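Local coordinates for glycosyl hydrolases family 2, sugar binding domain protein (Bacteroides uniformis str. 3978 T3 ii, PDB 6D1P), which probably hydrolyses O-glycosidic bonds as a gut-bacterial beta-glucuronidase of glycoside hydrolase family 2, at residues D588-P592 / S772-Q776; F751-G755 / R781-R785; D758-L763 / I784-H790. One frame throughout, in Å; residues are numbered along the deposited sequence.

Contact 1 of 3, residues D588-P592 / S772-Q776; sequences DNPIP and SRRIQ
This is a buried interdomain contact in which a loop of the TIM-barrel region, D588-P592, meets the edge strand 774-776 of a C-terminal four-stranded antiparallel sheet. The loop runs antiparallel to the strand, with P590 opposite Q776 (CA-CA 4.9 Å) and I591 opposite I775 (5.2 Å), and 315 Å² is buried. P590 has helical phi/psi (-46/-38), whereas I591 (-104/109) and P592 (-55/138) are extended.

One hydrogen bond joins the backbones, from Q776 N to the carbonyl that P590 presents, P590 O (3.1 Å, 162°). The same oxygen receives a CA-H...O contact from I775 CA at 3.4 Å. P592 has no amide hydrogen to offer R774 O, consistent with the pairing stopping at a single bond. I591 N turns instead to Q596. The proline rings pack against strand oxygens, P592 CD 3.1 Å from R774 O and P590 CG 3.5 Å from Q776 OE1; that OE1 accepts a hydrogen bond from R521. Q776 takes an m,t rotamer for chi1 and chi2. I591 (m,t) and I775 (t,t) make the apolar part, I591 CG1 to I775 CD1 at 3.8 Å, and I591 CG2 lies 3.7 Å from S772 OG.

Next to this core, R774 forms salt bridges to E753 and, with R773, to D82, from the loop that gives D77, A78, D80 and V83 to a potassium ion. The arrangement is an interdomain edge-strand contact, in keeping with the multidomain build of family 2 enzymes, in which beta domains accompany a TIM barrel.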
loop_
_atom_site.group_PDB
_atom_site.type_symbol
_atom_site.label_atom_id
_atom_site.label_comp_id
_atom_site.label_asym_id
_atom_site.label_seq_id
_atom_site.Cartn_x
_atom_site.Cartn_y
_atom_site.Cartn_z
ATOM N N ASP A 588 -0.818 -10.533 17.151
ATOM C CA ASP A 588 -1.854 -11.275 17.845
ATOM C C ASP A 588 -2.098 -10.778 19.265
ATOM O O ASP A 588 -2.774 -11.474 20.027
ATOM C CB ASP A 588 -1.501 -12.767 17.872
ATOM C CG ASP A 588 -1.333 -13.368 16.465
ATOM O OD1 ASP A 588 -2.253 -13.197 15.632
ATOM O OD2 ASP A 588 -0.273 -14.002 16.201
ATOM N N ASN A 589 -1.560 -9.615 19.648
ATOM C CA ASN A 589 -1.833 -9.092 20.982
ATOM C C ASN A 589 -3.329 -8.831 21.136
ATOM O O ASN A 589 -4.028 -8.601 20.143
ATOM C CB ASN A 589 -1.068 -7.799 21.242
ATOM C CG ASN A 589 0.240 -8.037 21.965
ATOM O OD1 ASN A 589 0.670 -9.176 22.115
ATOM N ND2 ASN A 589 0.882 -6.960 22.412
ATOM N N PRO A 590 -3.848 -8.873 22.363
ATOM C CA PRO A 590 -5.281 -8.581 22.560
ATOM C C PRO A 590 -5.765 -7.341 21.817
ATOM O O PRO A 590 -6.892 -7.332 21.320
ATOM C CB PRO A 590 -5.384 -8.420 24.088
ATOM C CG PRO A 590 -4.302 -9.263 24.616
ATOM C CD PRO A 590 -3.161 -9.167 23.635
ATOM N N ILE A 591 -4.959 -6.288 21.736
ATOM C CA ILE A 591 -5.129 -5.255 20.721
ATOM C C ILE A 591 -4.046 -5.477 19.665
ATOM O O ILE A 591 -2.853 -5.287 19.965
ATOM C CB ILE A 591 -5.072 -3.845 21.315
ATOM C CG1 ILE A 591 -6.251 -3.646 22.282
ATOM C CG2 ILE A 591 -5.168 -2.804 20.181
ATOM C CD1 ILE A 591 -6.267 -2.302 22.966
ATOM N N PRO A 592 -4.395 -5.924 18.462
ATOM C CA PRO A 592 -3.366 -6.299 17.485
ATOM C C PRO A 592 -2.382 -5.166 17.245
ATOM O O PRO A 592 -2.756 -3.991 17.197
ATOM C CB PRO A 592 -4.184 -6.625 16.235
ATOM C CG PRO A 592 -5.494 -7.117 16.783
ATOM C CD PRO A 592 -5.751 -6.240 17.980
ATOM N N SER A 772 -10.833 -0.272 17.935
ATOM C CA SER A 772 -10.216 -1.409 17.264
ATOM C C SER A 772 -11.284 -2.244 16.581
ATOM O O SER A 772 -12.293 -2.600 17.203
ATOM C CB SER A 772 -9.419 -2.274 18.248
ATOM O OG SER A 772 -8.401 -1.502 18.852
ATOM N N ARG A 773 -11.039 -2.557 15.305
ATOM C CA ARG A 773 -11.923 -3.403 14.509
ATOM C C ARG A 773 -11.910 -4.852 14.982
ATOM O O ARG A 773 -12.927 -5.557 14.864
ATOM C CB ARG A 773 -11.489 -3.339 13.040
ATOM C CG ARG A 773 -12.442 -4.044 12.095
ATOM C CD ARG A 773 -11.913 -4.137 10.676
ATOM N NE ARG A 773 -11.119 -5.347 10.460
ATOM C CZ ARG A 773 -11.637 -6.570 10.364
ATOM N NH1 ARG A 773 -12.956 -6.756 10.474
ATOM N NH2 ARG A 773 -10.835 -7.608 10.165
ATOM N N ARG A 774 -10.756 -5.328 15.464
ATOM C CA ARG A 774 -10.623 -6.661 16.041
ATOM C C ARG A 774 -9.899 -6.569 17.379
ATOM O O ARG A 774 -8.829 -5.962 17.474
ATOM C CB ARG A 774 -9.872 -7.605 15.104
ATOM C CG ARG A 774 -9.679 -8.979 15.685
ATOM C CD ARG A 774 -8.748 -9.762 14.807
ATOM N NE ARG A 774 -9.292 -9.797 13.464
ATOM C CZ ARG A 774 -8.568 -9.768 12.348
ATOM N NH1 ARG A 774 -7.240 -9.712 12.390
ATOM N NH2 ARG A 774 -9.189 -9.805 11.182
ATOM N N ILE A 775 -10.468 -7.194 18.401
ATOM C CA ILE A 775 -9.946 -7.062 19.752
ATOM C C ILE A 775 -10.464 -8.231 20.573
ATOM O O ILE A 775 -11.632 -8.621 20.460
ATOM C CB ILE A 775 -10.346 -5.687 20.354
ATOM C CG1 ILE A 775 -9.793 -5.482 21.753
ATOM C CG2 ILE A 775 -11.832 -5.553 20.421
ATOM C CD1 ILE A 775 -10.030 -4.064 22.276
ATOM N N GLN A 776 -9.590 -8.784 21.410
ATOM C CA GLN A 776 -10.026 -9.799 22.362
ATOM C C GLN A 776 -11.032 -9.220 23.347
ATOM O O GLN A 776 -10.911 -8.068 23.775
ATOM C CB GLN A 776 -8.839 -10.352 23.131
ATOM C CG GLN A 776 -7.955 -11.255 22.307
ATOM C CD GLN A 776 -6.773 -11.736 23.127
ATOM O OE1 GLN A 776 -6.789 -11.658 24.361
ATOM N NE2 GLN A 776 -5.732 -12.202 22.449
#

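Contact 2 of 3, residues F751-G755 / R781-R785; sequences FIEFG and RASIR
Strands 751-755 and 781-785 face each other across the interior of a beta sandwich and meet mainly through side chains, without backbone pairing. Both backbones are extended and run in nearly the same direction, their axes crossing at -26° and approaching to 8.3 Å. I752 stands opposite A782 (CA-CA 7.0 Å) and F754 opposite I784 (7.8 Å). Alternation along the strands sends these four side chains inward, while F751, R781 and S783 point away.

The main bump is the F754 ring (chi1 -64°, chi2 105°), which contributes 88 Å² of the 236 Å² buried. I784, with chi1 t, lays its CG2 methyl flat on the ring, 3.4 Å from the centroid and only 5° off the normal, a close CH-pi contact. The rim of the ring slides over the backbone beside A782: F754 CZ is 3.7 Å from A782 O, 4.0 Å from S783 N and 4.4 Å from A782 CB. A small residue suits that place, since the short alanine side chain leaves a shallow hollow into which the F754 ring edge and I752 CD1 both fit; I752 (m,t) brings its CD1 4.0 Å from A782 CB.

Around this core, I752 also touches L737 of strand 730-738, and A782 touches I775 of strand 774-776. Strand 781-787 is an edge of the three-stranded sheet with 718-723 and 730-738, whereas strand 751-756 lies inside the opposing sheet, between 774-776 and 793-799.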
loop_
_atom_site.group_PDB
_atom_site.type_symbol
_atom_site.label_atom_id
_atom_site.label_comp_id
_atom_site.label_asym_id
_atom_site.label_seq_id
_atom_site.Cartn_x
_atom_site.Cartn_y
_atom_site.Cartn_z
ATOM N N PHE A 751 -11.150 -13.166 20.412
ATOM C CA PHE A 751 -11.170 -12.061 19.463
ATOM C C PHE A 751 -12.573 -11.859 18.913
ATOM O O PHE A 751 -13.269 -12.816 18.552
ATOM C CB PHE A 751 -10.198 -12.318 18.304
ATOM C CG PHE A 751 -8.804 -11.867 18.588
ATOM C CD1 PHE A 751 -8.513 -10.514 18.685
ATOM C CD2 PHE A 751 -7.781 -12.790 18.785
ATOM C CE1 PHE A 751 -7.212 -10.075 18.973
ATOM C CE2 PHE A 751 -6.496 -12.369 19.045
ATOM C CZ PHE A 751 -6.205 -11.004 19.146
ATOM N N ILE A 752 -12.981 -10.598 18.845
ATOM C CA ILE A 752 -14.251 -10.202 18.258
ATOM C C ILE A 752 -13.955 -9.163 17.187
ATOM O O ILE A 752 -13.068 -8.321 17.367
ATOM C CB ILE A 752 -15.218 -9.663 19.335
ATOM C CG1 ILE A 752 -15.663 -10.797 20.248
ATOM C CG2 ILE A 752 -16.460 -9.094 18.708
ATOM C CD1 ILE A 752 -16.168 -10.300 21.582
ATOM N N GLU A 753 -14.679 -9.247 16.065
ATOM C CA GLU A 753 -14.501 -8.377 14.907
ATOM C C GLU A 753 -15.771 -7.603 14.580
ATOM O O GLU A 753 -16.865 -8.162 14.578
ATOM C CB GLU A 753 -14.114 -9.174 13.674
ATOM C CG GLU A 753 -12.823 -9.908 13.839
ATOM C CD GLU A 753 -12.505 -10.733 12.625
ATOM O OE1 GLU A 753 -13.409 -10.888 11.784
ATOM O OE2 GLU A 753 -11.364 -11.219 12.513
ATOM N N PHE A 754 -15.612 -6.335 14.242
ATOM C CA PHE A 754 -16.730 -5.486 13.889
ATOM C C PHE A 754 -16.736 -5.176 12.394
ATOM O O PHE A 754 -15.689 -5.077 11.750
ATOM C CB PHE A 754 -16.689 -4.190 14.688
ATOM C CG PHE A 754 -16.851 -4.381 16.156
ATOM C CD1 PHE A 754 -15.756 -4.268 17.004
ATOM C CD2 PHE A 754 -18.102 -4.672 16.701
ATOM C CE1 PHE A 754 -15.900 -4.423 18.387
ATOM C CE2 PHE A 754 -18.262 -4.837 18.083
ATOM C CZ PHE A 754 -17.155 -4.707 18.928
ATOM N N GLY A 755 -17.942 -5.035 11.848
ATOM C CA GLY A 755 -18.118 -4.607 10.478
ATOM C C GLY A 755 -19.257 -3.609 10.415
ATOM O O GLY A 755 -19.972 -3.397 11.396
ATOM N N ARG A 781 -16.624 -9.051 26.793
ATOM C CA ARG A 781 -17.110 -7.755 26.365
ATOM C C ARG A 781 -16.115 -7.122 25.395
ATOM O O ARG A 781 -14.902 -7.186 25.609
ATOM C CB ARG A 781 -17.312 -6.907 27.612
ATOM C CG ARG A 781 -17.692 -5.478 27.449
ATOM C CD ARG A 781 -18.142 -4.970 28.830
ATOM N NE ARG A 781 -18.469 -3.548 28.815
ATOM C CZ ARG A 781 -17.748 -2.611 29.418
ATOM N NH1 ARG A 781 -16.664 -2.949 30.102
ATOM N NH2 ARG A 781 -18.119 -1.335 29.345
ATOM N N ALA A 782 -16.626 -6.531 24.318
ATOM C CA ALA A 782 -15.799 -5.724 23.433
ATOM C C ALA A 782 -16.675 -4.643 22.825
ATOM O O ALA A 782 -17.854 -4.865 22.542
ATOM C CB ALA A 782 -15.127 -6.560 22.334
ATOM N N SER A 783 -16.084 -3.473 22.613
ATOM C CA SER A 783 -16.846 -2.282 22.276
ATOM C C SER A 783 -16.121 -1.485 21.213
ATOM O O SER A 783 -14.899 -1.464 21.170
ATOM C CB SER A 783 -17.065 -1.385 23.506
ATOM O OG SER A 783 -17.867 -2.066 24.435
ATOM N N ILE A 784 -16.887 -0.763 20.409
ATOM C CA ILE A 784 -16.309 0.089 19.385
ATOM C C ILE A 784 -17.172 1.330 19.230
ATOM O O ILE A 784 -18.399 1.261 19.333
ATOM C CB ILE A 784 -16.163 -0.675 18.051
ATOM C CG1 ILE A 784 -15.427 0.186 17.023
ATOM C CG2 ILE A 784 -17.516 -1.172 17.583
ATOM C CD1 ILE A 784 -14.791 -0.597 15.911
ATOM N N ARG A 785 -16.521 2.468 18.989
ATOM C CA ARG A 785 -17.225 3.718 18.728
ATOM C C ARG A 785 -17.670 3.817 17.272
ATOM O O ARG A 785 -16.974 3.358 16.357
ATOM C CB ARG A 785 -16.332 4.906 19.078
ATOM C CG ARG A 785 -16.335 5.229 20.547
ATOM C CD ARG A 785 -15.144 6.066 20.925
ATOM N NE ARG A 785 -14.962 6.065 22.376
ATOM C CZ ARG A 785 -13.924 6.609 23.009
ATOM N NH1 ARG A 785 -12.963 7.211 22.319
ATOM N NH2 ARG A 785 -13.844 6.540 24.332
#

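Contact 3 of 3, residues D758-L763 / I784-H790; sequences DSEALL and IRVNKQH
Two backbone hydrogen bonds and one histidine-carboxylate bond tie the loop D758-L763 to the end of strand 781-787 and the turn that follows it. The chains run antiparallel, with A761 beside N787 (CA-CA 5.1 Å), L762 beside V786 (4.6 Å) and L763 beside R785 (5.3 Å). L762 and V786 form a single bridge as a non-hydrogen-bonded pair, framed by N787 N to A761 O (2.9 Å, 156°) and L763 N to R785 O (2.9 Å, 161°).

D758 (chi1 t) uses both carboxylate oxygens. OD1 accepts from E760 N at 3.0 Å, an Asx turn that curls the loop, while D758 O takes A761 N at 3.1 Å. OD2 accepts from H790 ND1 at 2.8 Å and 159°; R802 of the second subunit adds a weak, long ion pair to OD2. K788-H790 have helical phi/psi, which bring the imidazole (chi1 m) back over the loop. A761 CA sits above its face, 4.2 Å from the centroid, and the compact methyl of A761 fits closely, CB to H790 CB 3.6 Å.

L762 makes two of the apolar contacts, CD2 to V786 CG2 at 3.8 Å and CB to I784 CD1 at 4.1 Å, and A761 CB meets V786 CG1 at 4.2 Å. L763 CD2 instead covers the aliphatic part of R785 (CD, 3.7 Å), whose NH2 bonds weakly to Q770.

With a backbone amide on one oxygen and the imidazole on the other, the D758 carboxylate is fully satisfied, and the bond requires H790 ND1 to carry a proton.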
loop_
_atom_site.group_PDB
_atom_site.type_symbol
_atom_site.label_atom_id
_atom_site.label_comp_id
_atom_site.label_asym_id
_atom_site.label_seq_id
_atom_site.Cartn_x
_atom_site.Cartn_y
_atom_site.Cartn_z
ATOM N N ASP A 758 -21.421 0.904 6.430
ATOM C CA ASP A 758 -20.677 2.080 6.018
ATOM C C ASP A 758 -19.246 1.899 6.502
ATOM O O ASP A 758 -18.975 1.950 7.712
ATOM C CB ASP A 758 -21.316 3.342 6.577
ATOM C CG ASP A 758 -20.569 4.598 6.188
ATOM O OD1 ASP A 758 -19.405 4.533 5.767
ATOM O OD2 ASP A 758 -21.153 5.680 6.321
ATOM N N SER A 759 -18.329 1.727 5.552
ATOM C CA SER A 759 -16.952 1.354 5.844
ATOM C C SER A 759 -16.158 2.462 6.516
ATOM O O SER A 759 -14.977 2.249 6.806
ATOM C CB SER A 759 -16.245 0.925 4.558
ATOM O OG SER A 759 -15.938 2.042 3.744
ATOM N N GLU A 760 -16.748 3.630 6.743
ATOM C CA GLU A 760 -16.074 4.708 7.442
ATOM C C GLU A 760 -16.730 5.096 8.756
ATOM O O GLU A 760 -16.177 5.927 9.474
ATOM C CB GLU A 760 -15.993 5.948 6.552
ATOM C CG GLU A 760 -15.225 5.694 5.275
ATOM C CD GLU A 760 -15.375 6.830 4.295
ATOM O OE1 GLU A 760 -14.789 7.905 4.547
ATOM O OE2 GLU A 760 -16.097 6.651 3.287
ATOM N N ALA A 761 -17.887 4.526 9.086
ATOM C CA ALA A 761 -18.564 4.911 10.316
ATOM C C ALA A 761 -17.785 4.448 11.541
ATOM O O ALA A 761 -17.637 5.203 12.506
ATOM C CB ALA A 761 -19.984 4.351 10.324
ATOM N N LEU A 762 -17.264 3.225 11.521
ATOM C CA LEU A 762 -16.583 2.698 12.701
ATOM C C LEU A 762 -15.301 3.471 12.971
ATOM O O LEU A 762 -14.484 3.664 12.064
ATOM C CB LEU A 762 -16.264 1.216 12.528
ATOM C CG LEU A 762 -17.496 0.304 12.456
ATOM C CD1 LEU A 762 -17.089 -1.155 12.347
ATOM C CD2 LEU A 762 -18.397 0.548 13.669
ATOM N N LEU A 763 -15.133 3.933 14.216
ATOM C CA LEU A 763 -13.867 4.508 14.651
ATOM C C LEU A 763 -12.906 3.344 14.841
ATOM O O LEU A 763 -12.959 2.641 15.852
ATOM C CB LEU A 763 -14.019 5.300 15.946
ATOM C CG LEU A 763 -12.656 5.604 16.602
ATOM C CD1 LEU A 763 -11.991 6.851 15.976
ATOM C CD2 LEU A 763 -12.670 5.675 18.168
ATOM N N ILE A 784 -16.887 -0.763 20.409
ATOM C CA ILE A 784 -16.309 0.089 19.385
ATOM C C ILE A 784 -17.172 1.330 19.230
ATOM O O ILE A 784 -18.399 1.261 19.333
ATOM C CB ILE A 784 -16.163 -0.675 18.051
ATOM C CG1 ILE A 784 -15.427 0.186 17.023
ATOM C CG2 ILE A 784 -17.516 -1.172 17.583
ATOM C CD1 ILE A 784 -14.791 -0.597 15.911
ATOM N N ARG A 785 -16.521 2.468 18.989
ATOM C CA ARG A 785 -17.225 3.718 18.728
ATOM C C ARG A 785 -17.670 3.817 17.272
ATOM O O ARG A 785 -16.974 3.358 16.357
ATOM C CB ARG A 785 -16.332 4.906 19.078
ATOM C CG ARG A 785 -16.335 5.229 20.547
ATOM C CD ARG A 785 -15.144 6.066 20.925
ATOM N NE ARG A 785 -14.962 6.065 22.376
ATOM C CZ ARG A 785 -13.924 6.609 23.009
ATOM N NH1 ARG A 785 -12.963 7.211 22.319
ATOM N NH2 ARG A 785 -13.844 6.540 24.332
ATOM N N VAL A 786 -18.831 4.438 17.072
ATOM C CA VAL A 786 -19.463 4.616 15.768
ATOM C C VAL A 786 -19.703 6.105 15.558
ATOM O O VAL A 786 -20.202 6.785 16.457
ATOM C CB VAL A 786 -20.788 3.842 15.675
ATOM C CG1 VAL A 786 -21.323 3.861 14.242
ATOM C CG2 VAL A 786 -20.599 2.416 16.155
ATOM N N ASN A 787 -19.355 6.620 14.383
ATOM C CA ASN A 787 -19.479 8.058 14.173
ATOM C C ASN A 787 -20.941 8.420 13.964
ATOM O O ASN A 787 -21.624 7.805 13.141
ATOM C CB ASN A 787 -18.639 8.534 12.988
ATOM C CG ASN A 787 -18.598 10.052 12.898
ATOM O OD1 ASN A 787 -19.481 10.669 12.317
ATOM N ND2 ASN A 787 -17.590 10.660 13.515
ATOM N N LYS A 788 -21.417 9.420 14.715
ATOM C CA LYS A 788 -22.840 9.748 14.718
ATOM C C LYS A 788 -23.308 10.236 13.352
ATOM O O LYS A 788 -24.368 9.821 12.868
ATOM C CB LYS A 788 -23.130 10.801 15.789
ATOM C CG LYS A 788 -24.008 10.323 16.946
ATOM C CD LYS A 788 -24.238 11.444 17.959
ATOM C CE LYS A 788 -24.958 10.936 19.201
ATOM N NZ LYS A 788 -24.869 11.904 20.333
ATOM N N GLN A 789 -22.522 11.110 12.714
ATOM C CA GLN A 789 -22.882 11.660 11.407
ATOM C C GLN A 789 -23.259 10.573 10.405
ATOM O O GLN A 789 -24.211 10.735 9.630
ATOM C CB GLN A 789 -21.726 12.497 10.853
ATOM C CG GLN A 789 -21.479 13.821 11.574
ATOM C CD GLN A 789 -20.077 14.365 11.309
ATOM O OE1 GLN A 789 -19.108 13.941 11.945
ATOM N NE2 GLN A 789 -19.962 15.293 10.356
ATOM N N HIS A 790 -22.525 9.460 10.399
ATOM C CA HIS A 790 -22.747 8.416 9.404
ATOM C C HIS A 790 -24.005 7.599 9.659
ATOM O O HIS A 790 -24.456 6.889 8.754
ATOM C CB HIS A 790 -21.542 7.479 9.339
ATOM C CG HIS A 790 -20.296 8.119 8.804
ATOM N ND1 HIS A 790 -19.762 7.791 7.574
ATOM C CD2 HIS A 790 -19.468 9.047 9.338
ATOM C CE1 HIS A 790 -18.659 8.491 7.375
ATOM N NE2 HIS A 790 -18.459 9.262 8.429
#

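The contacts follow one C-terminal beta sandwich from the barrel side to its far end. Contacts 1 and 2 have centres about 9 Å apart, and their strands 774-776 and 751-756 are neighbours in one sheet: R774 NE makes a salt bridge to E753 OE2 at 2.7 Å, and F751 CD1 packs 3.4 Å from Q776 N. Contacts 2 and 3, about 13 Å apart between centres, share I784 and R785, and L762 CD1 extends the core to F754 CB at 3.9 Å. I784 CD1 also touches S772 O (3.5 Å), linking contacts 3 and 1, about 18 Å apart between centres. The P592 side chain lies about 7 Å from a bound potassium ion, too far for a ligand.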